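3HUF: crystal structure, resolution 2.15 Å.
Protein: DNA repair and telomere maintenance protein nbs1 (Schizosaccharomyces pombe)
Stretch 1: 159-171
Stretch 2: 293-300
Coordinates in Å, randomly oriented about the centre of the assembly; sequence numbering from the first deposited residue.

Stretch 1, residues 159-171: SSITVGTMYAFLK
Stretch 2, residues 293-300: TIEQLWKI

Trp298 forms the apolar centre of this contact between helix 163-170 and the helix that begins at Ile294 and runs on past Ile300; their axes approach to 10.7 Å with their N-to-C directions 50° apart. Met166 and Trp298 are in register, CA to CA 7.8 Å, and both CA-to-CB bonds point toward the other stretch. With chi1 t (-173°) and chi2 -102°, Trp298 presents one indole face to Met166, an m, t, t rotamer (chi1 -60°, chi2 166°, chi3 -173°). Met166 CG sits 3.5 Å from Trp298 CD2 and 3.7 Å from the centroid of the six-membered ring, only 19° off its normal, a CH-pi contact. Met166 SD lies obliquely, 4.1 Å from the five-membered ring centroid of Trp298, and the extended chain carries Met166 CE to 4.0 Å from Glu295 CA.

Leu170 and Phe169 pack against the edge of the indole. Leu170 CD1 (chi1 m, chi2 t) meets Trp298 CZ3 at 3.7 Å, and Phe169 CD2 (chi1 t, chi2 74°) meets Trp298 CH2 at 3.8 Å, both near the indole plane. Separately, Ile161, in the extended segment before the helix (phi/psi -79/156; chi1 p, chi2 t), brings CD1 to 3.7 Å from Trp298 NE1, which is hydrogen-bonded elsewhere in the structure.

Toward the helix N termini, Val163 (chi1 t) places CG1 4.1 Å from CD1 of Ile294 (m, t). Here the CA atoms of Val163 and Glu295 are 6.8 Å apart. Glu295 starts sideways but folds back (chi1 m, chi2 p, chi3 -20°), bringing OE2 to 3.2 Å from Val163 CG2. No direct hydrogen bond crosses the contact; a water bridges instead, accepting from Val163 N at 3.2 Å and donating to Glu295 OE2 at 3.3 Å.

Both helices are N-capped: Thr293 OG1 accepts from Gln296 N at 3.0 Å, whereas Thr162 OG1 receives a weak bond from Thr165 N at 3.4 Å; both threonines have chi1 p.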

# COMPACT_ATOMS: atom_id res chain seq x y z
N SER A 159 20.32 14.53 5.32
CA SER A 159 20.06 14.47 6.76
C SER A 159 19.50 13.11 7.20
O SER A 159 19.21 12.25 6.37
CB SER A 159 19.10 15.60 7.19
OG SER A 159 17.82 15.44 6.59
N SER A 160 19.34 12.95 8.52
CA SER A 160 18.83 11.72 9.11
C SER A 160 17.43 11.38 8.61
O SER A 160 16.62 12.29 8.37
CB SER A 160 18.78 11.85 10.63
OG SER A 160 20.07 12.01 11.18
N ILE A 161 17.14 10.09 8.48
CA ILE A 161 15.76 9.65 8.16
C ILE A 161 14.89 9.67 9.43
O ILE A 161 15.41 9.60 10.55
CB ILE A 161 15.69 8.23 7.50
CG1 ILE A 161 16.26 7.14 8.42
CG2 ILE A 161 16.34 8.26 6.10
CD1 ILE A 161 15.97 5.72 7.96
N THR A 162 13.59 9.78 9.25
CA THR A 162 12.65 9.86 10.37
C THR A 162 12.31 8.48 10.91
O THR A 162 12.53 7.47 10.24
CB THR A 162 11.34 10.52 9.93
OG1 THR A 162 10.74 9.73 8.89
CG2 THR A 162 11.57 11.95 9.43
N VAL A 163 11.75 8.45 12.12
CA VAL A 163 11.24 7.22 12.75
C VAL A 163 10.18 6.52 11.88
O VAL A 163 10.12 5.29 11.85
CB VAL A 163 10.62 7.50 14.14
CG1 VAL A 163 10.38 6.21 14.88
CG2 VAL A 163 11.55 8.37 14.94
N GLY A 164 9.37 7.30 11.17
CA GLY A 164 8.36 6.74 10.27
C GLY A 164 9.03 5.92 9.18
O GLY A 164 8.54 4.83 8.81
N THR A 165 10.16 6.42 8.70
CA THR A 165 10.92 5.72 7.67
C THR A 165 11.54 4.45 8.21
O THR A 165 11.44 3.40 7.58
CB THR A 165 12.00 6.61 7.06
OG1 THR A 165 11.41 7.83 6.61
CG2 THR A 165 12.66 5.91 5.89
N MET A 166 12.16 4.55 9.39
CA MET A 166 12.79 3.41 10.04
C MET A 166 11.78 2.28 10.26
O MET A 166 12.07 1.11 10.01
CB MET A 166 13.35 3.82 11.39
CG MET A 166 14.41 4.91 11.37
SD MET A 166 14.68 5.56 13.04
CE MET A 166 15.79 6.95 12.70
N TYR A 167 10.60 2.68 10.75
CA TYR A 167 9.51 1.77 11.01
C TYR A 167 9.00 1.09 9.75
O TYR A 167 8.84 -0.13 9.74
CB TYR A 167 8.37 2.49 11.73
CG TYR A 167 7.30 1.55 12.24
CD1 TYR A 167 7.64 0.40 12.97
CD2 TYR A 167 5.95 1.80 12.00
CE1 TYR A 167 6.67 -0.46 13.44
CE2 TYR A 167 4.97 0.94 12.47
CZ TYR A 167 5.33 -0.18 13.19
OH TYR A 167 4.33 -1.02 13.63
N ALA A 168 8.79 1.87 8.68
CA ALA A 168 8.38 1.32 7.40
C ALA A 168 9.38 0.31 6.87
O ALA A 168 9.01 -0.77 6.41
CB ALA A 168 8.18 2.42 6.39
N PHE A 169 10.67 0.65 6.94
CA PHE A 169 11.73 -0.26 6.54
C PHE A 169 11.65 -1.61 7.26
O PHE A 169 11.75 -2.68 6.65
CB PHE A 169 13.09 0.39 6.83
CG PHE A 169 14.24 -0.36 6.27
CD1 PHE A 169 14.50 -0.33 4.91
CD2 PHE A 169 15.08 -1.10 7.10
CE1 PHE A 169 15.58 -1.02 4.38
CE2 PHE A 169 16.16 -1.78 6.58
CZ PHE A 169 16.41 -1.74 5.22
N LEU A 170 11.47 -1.54 8.58
CA LEU A 170 11.46 -2.72 9.42
C LEU A 170 10.25 -3.62 9.23
O LEU A 170 10.39 -4.85 9.25
CB LEU A 170 11.61 -2.34 10.89
CG LEU A 170 13.05 -1.98 11.28
CD1 LEU A 170 13.05 -1.26 12.60
CD2 LEU A 170 13.89 -3.23 11.35
N LYS A 171 9.06 -3.04 9.03
CA LYS A 171 7.87 -3.86 8.78
C LYS A 171 7.72 -4.28 7.30
O LYS A 171 6.66 -4.74 6.87
CB LYS A 171 6.58 -3.27 9.39
CG LYS A 171 6.37 -1.77 9.26
CD LYS A 171 4.95 -1.37 9.67
CE LYS A 171 4.52 -0.02 9.05
NZ LYS A 171 3.02 0.14 9.02
N THR A 293 17.09 7.91 22.37
CA THR A 293 16.00 8.07 21.40
C THR A 293 16.07 6.90 20.43
O THR A 293 17.11 6.24 20.33
CB THR A 293 16.08 9.42 20.61
OG1 THR A 293 17.30 9.49 19.87
CG2 THR A 293 15.99 10.61 21.54
N ILE A 294 14.97 6.63 19.73
CA ILE A 294 14.96 5.63 18.65
C ILE A 294 15.94 6.05 17.54
O ILE A 294 16.64 5.22 16.96
CB ILE A 294 13.55 5.43 18.04
CG1 ILE A 294 12.51 5.24 19.16
CG2 ILE A 294 13.56 4.23 17.10
CD1 ILE A 294 11.09 4.95 18.69
N GLU A 295 15.98 7.36 17.29
CA GLU A 295 16.92 7.98 16.37
C GLU A 295 18.37 7.61 16.73
O GLU A 295 19.16 7.26 15.85
CB GLU A 295 16.73 9.51 16.35
CG GLU A 295 15.45 10.01 15.64
CD GLU A 295 14.19 10.08 16.54
OE1 GLU A 295 14.13 9.41 17.60
OE2 GLU A 295 13.23 10.80 16.16
N GLN A 296 18.69 7.66 18.02
CA GLN A 296 20.02 7.27 18.49
C GLN A 296 20.23 5.76 18.40
O GLN A 296 21.33 5.29 18.10
CB GLN A 296 20.23 7.76 19.92
CG GLN A 296 20.52 9.25 20.04
CD GLN A 296 20.37 9.77 21.47
OE1 GLN A 296 19.35 9.54 22.13
NE2 GLN A 296 21.38 10.49 21.96
N LEU A 297 19.16 5.01 18.65
CA LEU A 297 19.17 3.55 18.60
C LEU A 297 19.37 3.02 17.18
O LEU A 297 20.02 2.00 16.98
CB LEU A 297 17.85 3.00 19.16
CG LEU A 297 17.82 1.93 20.25
CD1 LEU A 297 16.48 1.21 20.19
CD2 LEU A 297 18.95 0.93 20.13
N TRP A 298 18.80 3.72 16.19
CA TRP A 298 18.96 3.39 14.77
C TRP A 298 20.41 3.54 14.32
O TRP A 298 20.92 2.71 13.57
CB TRP A 298 18.04 4.27 13.93
CG TRP A 298 17.98 3.94 12.46
CD1 TRP A 298 18.60 4.60 11.44
CD2 TRP A 298 17.22 2.88 11.84
NE1 TRP A 298 18.29 4.02 10.23
CE2 TRP A 298 17.44 2.97 10.44
CE3 TRP A 298 16.37 1.87 12.32
CZ2 TRP A 298 16.86 2.08 9.53
CZ3 TRP A 298 15.78 0.99 11.41
CH2 TRP A 298 16.04 1.10 10.03
N LYS A 299 21.08 4.59 14.80
CA LYS A 299 22.49 4.82 14.49
C LYS A 299 23.37 3.63 14.89
O LYS A 299 24.29 3.27 14.16
CB LYS A 299 23.00 6.10 15.16
CG LYS A 299 22.27 7.34 14.68
CD LYS A 299 22.95 8.62 15.10
CE LYS A 299 22.29 9.81 14.41
NZ LYS A 299 23.23 10.96 14.24
N ILE A 300 23.05 3.02 16.03
CA ILE A 300 23.76 1.85 16.53
C ILE A 300 23.31 0.58 15.79
O ILE A 300 24.11 -0.32 15.54
CB ILE A 300 23.55 1.66 18.06
CG1 ILE A 300 23.75 2.99 18.81
CG2 ILE A 300 24.49 0.59 18.62
CD1 ILE A 300 23.24 2.99 20.25
O HOH W 1 11.69 11.39 13.32